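Local structure of calcineurin-like phosphoesterase domain-containing protein (Aquifex aeolicus, 1XM7) at residues F6-T10 with N168-E172; V32-L37 with D175-I179. The protein is of unknown function but belongs to the calcineurin-like phosphoesterases and is probably a hydrolase of phosphoester bonds. Residues are numbered along the deposited sequence.

How the contacts relate
Contacts 1 and 2 lie with their centres about 9 Å apart, and their segments alternate along the chain: 6-10, 32-37, 168-172, 175-179. Both second segments belong to the connection between strands 166-168 and 179-180, which passes the end of strand 4-7 in contact 1 and then helix 29-38 in contact 2. The connection is held to itself by Val171 O to Tyr176 N, 2.9 Å, and returns to the five-stranded sheet through Phe6 O to Ile179 N, 2.6 Å, both probable hydrogen bonds. One excursion of the C-terminal chain thus joins the two sheets, the N-terminal strand and its neighbouring helix near Asp9, which by family resemblance probably lies at the metal site.

Contact 1 of 2, residues F6-T10 with N168-E172; sequences FISDT and NANVE
Residues 168-172 approach 6-10 obliquely in the same general direction and meet it at Ile7/Ala169 (CA atoms 4.8 Å apart) and Ser8/Asn170 (CA atoms 4.6 Å apart); the second pair forms a single parallel beta bridge. Asn168 (chi1 t) turns its amide back in an Asx turn, OD1 accepting from Asn170 N at 2.9 Å. Ala169 points CB toward 6-10, 4.2 Å from Phe6 CB, and its O lies 3.0 Å from Ser8 N and 3.4 Å from Ile7 CA, the latter a CA-H...O contact. At Asn170, CA makes another such contact with Ser8 O, 3.4 Å. Val171 begins a 3-10 segment (phi/psi -51/-42); its N donates to Ser8 O at 3.0 Å and 158°. Val171 CG1 packs 3.5 Å from Ile7 CG1, and Val171 CG2 lies 3.3 Å from Asp9 O.

Opposite this segment, Phe6 to Ser8 are extended, but Asp9 switches to a left-handed conformation (59/46) that turns the chain out of the extended course continuing through Ser8 beyond strand 4-7, and brings its CB toward 168-172. Ser8 in rotamer p donates OG to Asp9 OD1 at 2.8 Å. Asp9 opens an Asp-X-His sequence, the metal-binding signature of this family, so the bridge probably helps shape the metal site.

Around it, Asp9 OD1 also accepts from His147 N and touches His113; Ala169 bonds through its backbone to His145 at the end of strand 142-145. Strand 4-7 is flanked by Tyr48 of strand 46-49, and Ile33 of helix 29-38 covers Ile7 and Val171.

Contact 2 of 2, residues V32-L37 with D175-I179; sequences VILTNL and DYKPI
Tyr176 turns its CB toward helix 29-38 and sets the edge of its ring against Ile33, whose CG1 lies near the ring plane, 3.5 Å from Tyr176 CD2. The preceding residue, Val32, rests its CG1 4.0 Å from Tyr176 CB. This placement depends on the backbone: Asp175 (phi/psi 55/44) and Tyr176 (52/44) are both left-handed, although neither is glycine, and chi1 of Tyr176 is m. From Lys177 (-130/141) through Pro178 (-67/162) the chain is extended and climbs the helix in its own direction. The CA register records this: Ile33 to Tyr176 5.2 Å, Asn36 to Lys177 5.6 Å, Leu37 to Pro178 6.8 Å, so the gap widens.

The helix is regular here, with Asn36 N to Val32 O at 3.0 Å and Leu37 N to Ile33 O at 3.1 Å. Asn36 (chi1 m) points toward the loop and loses the most area on the helical side, 68 Å², its end lying over the Tyr176 carbonyl and the aliphatic part of Lys177. Pro178 fills the next place: its CD is 4.0 Å from Asn36 O, and its CB meets Leu37 CD2 at 3.8 Å. Val32, Ile33 and Leu37 give the apolar part of the contact, with Asn36 packed between them over the loop backbone: an irregular loop laid on one helix face.

The Tyr176 ring also meets Phe26 edge-to-face. Leu34, pointing away from the loop, touches Trp67 of helix 63-69, as does Leu37. Ile33 and Leu37 reach Ile7 of strand 4-7; Ile179 then pairs through its backbone with Phe6 of that strand, at the sheet edge.

Contact 1 of 2, residues F6-T10 with N168-E172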
loop_
_atom_site.group_PDB
_atom_site.type_symbol
_atom_site.label_atom_id
_atom_site.label_comp_id
_atom_site.label_asym_id
_atom_site.label_seq_id
_atom_site.Cartn_x
_atom_site.Cartn_y
_atom_site.Cartn_z
ATOM N N PHE A 6 -6.143 -1.035 -3.643
ATOM C CA PHE A 6 -4.928 -0.534 -3.026
ATOM C C PHE A 6 -4.709 -1.202 -1.695
ATOM O O PHE A 6 -5.630 -1.339 -0.892
ATOM C CB PHE A 6 -5.006 0.973 -2.838
ATOM C CG PHE A 6 -5.506 1.684 -4.044
ATOM C CD1 PHE A 6 -6.870 1.684 -4.346
ATOM C CD2 PHE A 6 -4.622 2.277 -4.930
ATOM C CE1 PHE A 6 -7.341 2.256 -5.514
ATOM C CE2 PHE A 6 -5.086 2.855 -6.110
ATOM C CZ PHE A 6 -6.444 2.843 -6.401
ATOM N N ILE A 7 -3.463 -1.599 -1.468
ATOM C CA ILE A 7 -3.072 -2.295 -0.258
ATOM C C ILE A 7 -1.601 -2.000 -0.055
ATOM O O ILE A 7 -0.899 -1.676 -1.015
ATOM C CB ILE A 7 -3.263 -3.804 -0.468
ATOM C CG1 ILE A 7 -3.149 -4.561 0.862
ATOM C CG2 ILE A 7 -2.259 -4.297 -1.524
ATOM C CD1 ILE A 7 -3.677 -6.004 0.774
ATOM N N SER A 8 -1.127 -2.101 1.178
ATOM C CA SER A 8 0.283 -1.850 1.422
ATOM C C SER A 8 0.736 -2.361 2.775
ATOM O O SER A 8 -0.080 -2.682 3.633
ATOM C CB SER A 8 0.587 -0.359 1.317
ATOM O OG SER A 8 -0.044 0.331 2.367
ATOM N N ASP A 9 2.050 -2.429 2.951
ATOM C CA ASP A 9 2.648 -2.889 4.195
ATOM C C ASP A 9 2.210 -4.296 4.544
ATOM O O ASP A 9 1.853 -4.576 5.690
ATOM C CB ASP A 9 2.290 -1.942 5.334
ATOM C CG ASP A 9 2.626 -0.516 5.010
ATOM O OD1 ASP A 9 1.777 0.181 4.425
ATOM O OD2 ASP A 9 3.752 -0.094 5.312
ATOM N N THR A 10 2.253 -5.180 3.552
ATOM C CA THR A 10 1.859 -6.563 3.751
ATOM C C THR A 10 2.870 -7.324 4.611
ATOM O O THR A 10 2.502 -8.246 5.352
ATOM C CB THR A 10 1.675 -7.253 2.402
ATOM O OG1 THR A 10 2.763 -6.912 1.543
ATOM C CG2 THR A 10 0.385 -6.794 1.758
ATOM N N ASN A 168 -5.139 5.743 4.228
ATOM C CA ASN A 168 -4.076 4.801 4.533
ATOM C C ASN A 168 -4.411 3.398 4.036
ATOM O O ASN A 168 -5.315 2.757 4.569
ATOM C CB ASN A 168 -3.862 4.771 6.044
ATOM C CG ASN A 168 -2.572 4.101 6.438
ATOM O OD1 ASN A 168 -2.126 3.165 5.783
ATOM N ND2 ASN A 168 -1.969 4.567 7.525
ATOM N N ALA A 169 -3.675 2.920 3.030
ATOM C CA ALA A 169 -3.898 1.592 2.456
ATOM C C ALA A 169 -3.225 0.436 3.214
ATOM O O ALA A 169 -3.306 -0.718 2.789
ATOM C CB ALA A 169 -3.444 1.583 1.024
ATOM N N ASN A 170 -2.565 0.748 4.328
ATOM C CA ASN A 170 -1.877 -0.255 5.144
ATOM C C ASN A 170 -2.861 -1.308 5.636
ATOM O O ASN A 170 -3.911 -0.976 6.172
ATOM C CB ASN A 170 -1.203 0.424 6.343
ATOM C CG ASN A 170 -0.398 -0.544 7.200
ATOM O OD1 ASN A 170 0.701 -0.218 7.648
ATOM N ND2 ASN A 170 -0.944 -1.729 7.442
ATOM N N VAL A 171 -2.509 -2.576 5.462
ATOM C CA VAL A 171 -3.374 -3.679 5.877
ATOM C C VAL A 171 -3.852 -3.570 7.317
ATOM O O VAL A 171 -5.017 -3.820 7.602
ATOM C CB VAL A 171 -2.670 -5.043 5.704
ATOM C CG1 VAL A 171 -2.489 -5.346 4.233
ATOM C CG2 VAL A 171 -1.324 -5.034 6.414
ATOM N N GLU A 172 -2.954 -3.186 8.217
ATOM C CA GLU A 172 -3.289 -3.064 9.633
ATOM C C GLU A 172 -4.456 -2.122 9.944
ATOM O O GLU A 172 -5.070 -2.218 11.007
ATOM C CB GLU A 172 -2.060 -2.621 10.432
ATOM C CG GLU A 172 -0.919 -3.615 10.427
ATOM C CD GLU A 172 0.142 -3.275 11.452
ATOM O OE1 GLU A 172 1.166 -3.973 11.506
ATOM O OE2 GLU A 172 -0.045 -2.308 12.212
#

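Contact 2 of 2, residues V32-L37 with D175-I179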
loop_
_atom_site.group_PDB
_atom_site.type_symbol
_atom_site.label_atom_id
_atom_site.label_comp_id
_atom_site.label_asym_id
_atom_site.label_seq_id
_atom_site.Cartn_x
_atom_site.Cartn_y
_atom_site.Cartn_z
ATOM N N VAL A 32 -4.398 -14.655 5.451
ATOM C CA VAL A 32 -5.584 -13.819 5.531
ATOM C C VAL A 32 -5.575 -12.742 4.465
ATOM O O VAL A 32 -6.592 -12.490 3.824
ATOM C CB VAL A 32 -5.696 -13.159 6.903
ATOM C CG1 VAL A 32 -6.781 -12.091 6.884
ATOM C CG2 VAL A 32 -5.997 -14.224 7.951
ATOM N N ILE A 33 -4.424 -12.108 4.275
ATOM C CA ILE A 33 -4.288 -11.062 3.264
ATOM C C ILE A 33 -4.522 -11.634 1.871
ATOM O O ILE A 33 -5.310 -11.100 1.096
ATOM C CB ILE A 33 -2.873 -10.427 3.288
ATOM C CG1 ILE A 33 -2.718 -9.516 4.512
ATOM C CG2 ILE A 33 -2.627 -9.663 1.987
ATOM C CD1 ILE A 33 -1.283 -9.036 4.748
ATOM N N LEU A 34 -3.812 -12.714 1.557
ATOM C CA LEU A 34 -3.933 -13.374 0.260
ATOM C C LEU A 34 -5.360 -13.850 -0.003
ATOM O O LEU A 34 -5.821 -13.872 -1.144
ATOM C CB LEU A 34 -2.976 -14.563 0.192
ATOM C CG LEU A 34 -1.490 -14.181 0.229
ATOM C CD1 LEU A 34 -0.629 -15.442 0.300
ATOM C CD2 LEU A 34 -1.148 -13.351 -1.009
ATOM N N THR A 35 -6.052 -14.226 1.064
ATOM C CA THR A 35 -7.416 -14.687 0.952
ATOM C C THR A 35 -8.310 -13.537 0.532
ATOM O O THR A 35 -9.057 -13.651 -0.440
ATOM C CB THR A 35 -7.909 -15.259 2.287
ATOM O OG1 THR A 35 -7.262 -16.515 2.524
ATOM C CG2 THR A 35 -9.414 -15.471 2.260
ATOM N N ASN A 36 -8.215 -12.420 1.248
ATOM C CA ASN A 36 -9.036 -11.244 0.947
ATOM C C ASN A 36 -8.795 -10.660 -0.431
ATOM O O ASN A 36 -9.645 -9.951 -0.970
ATOM C CB ASN A 36 -8.829 -10.170 2.013
ATOM C CG ASN A 36 -9.511 -10.521 3.332
ATOM O OD1 ASN A 36 -9.066 -10.108 4.404
ATOM N ND2 ASN A 36 -10.604 -11.279 3.255
ATOM N N LEU A 37 -7.631 -10.949 -1.000
ATOM C CA LEU A 37 -7.318 -10.462 -2.334
ATOM C C LEU A 37 -7.908 -11.453 -3.302
ATOM O O LEU A 37 -8.410 -11.084 -4.364
ATOM C CB LEU A 37 -5.812 -10.394 -2.559
ATOM C CG LEU A 37 -5.059 -9.308 -1.801
ATOM C CD1 LEU A 37 -3.582 -9.518 -2.025
ATOM C CD2 LEU A 37 -5.496 -7.920 -2.264
ATOM N N ASP A 175 -8.197 -4.061 8.166
ATOM C CA ASP A 175 -8.486 -5.459 8.457
ATOM C C ASP A 175 -7.955 -6.383 7.353
ATOM O O ASP A 175 -8.636 -7.306 6.906
ATOM C CB ASP A 175 -10.008 -5.638 8.654
ATOM C CG ASP A 175 -10.362 -6.895 9.461
ATOM O OD1 ASP A 175 -9.624 -7.225 10.423
ATOM O OD2 ASP A 175 -11.389 -7.547 9.151
ATOM N N TYR A 176 -6.729 -6.109 6.916
ATOM C CA TYR A 176 -6.057 -6.896 5.884
ATOM C C TYR A 176 -6.852 -7.104 4.598
ATOM O O TYR A 176 -6.887 -8.200 4.046
ATOM C CB TYR A 176 -5.619 -8.245 6.473
ATOM C CG TYR A 176 -4.761 -8.075 7.708
ATOM C CD1 TYR A 176 -5.331 -7.731 8.933
ATOM C CD2 TYR A 176 -3.370 -8.160 7.633
ATOM C CE1 TYR A 176 -4.535 -7.470 10.043
ATOM C CE2 TYR A 176 -2.566 -7.895 8.739
ATOM C CZ TYR A 176 -3.155 -7.551 9.937
ATOM O OH TYR A 176 -2.363 -7.276 11.027
ATOM N N LYS A 177 -7.482 -6.033 4.125
ATOM C CA LYS A 177 -8.260 -6.059 2.885
ATOM C C LYS A 177 -7.851 -4.890 1.980
ATOM O O LYS A 177 -7.607 -3.777 2.455
ATOM C CB LYS A 177 -9.755 -5.947 3.181
ATOM C CG LYS A 177 -10.358 -7.133 3.890
ATOM C CD LYS A 177 -11.842 -6.921 4.090
ATOM C CE LYS A 177 -12.419 -8.005 4.981
ATOM N NZ LYS A 177 -13.852 -7.748 5.327
ATOM N N PRO A 178 -7.770 -5.128 0.662
ATOM C CA PRO A 178 -7.385 -4.034 -0.230
ATOM C C PRO A 178 -8.496 -3.018 -0.187
ATOM O O PRO A 178 -9.602 -3.325 0.235
ATOM C CB PRO A 178 -7.318 -4.709 -1.584
ATOM C CG PRO A 178 -8.450 -5.698 -1.490
ATOM C CD PRO A 178 -8.225 -6.298 -0.112
ATOM N N ILE A 179 -8.210 -1.802 -0.609
ATOM C CA ILE A 179 -9.238 -0.787 -0.627
ATOM C C ILE A 179 -9.713 -0.702 -2.060
ATOM O O ILE A 179 -8.914 -0.717 -2.989
ATOM C CB ILE A 179 -8.690 0.551 -0.153
ATOM C CG1 ILE A 179 -8.488 0.486 1.356
ATOM C CG2 ILE A 179 -9.634 1.666 -0.529
ATOM C CD1 ILE A 179 -7.799 1.676 1.932
#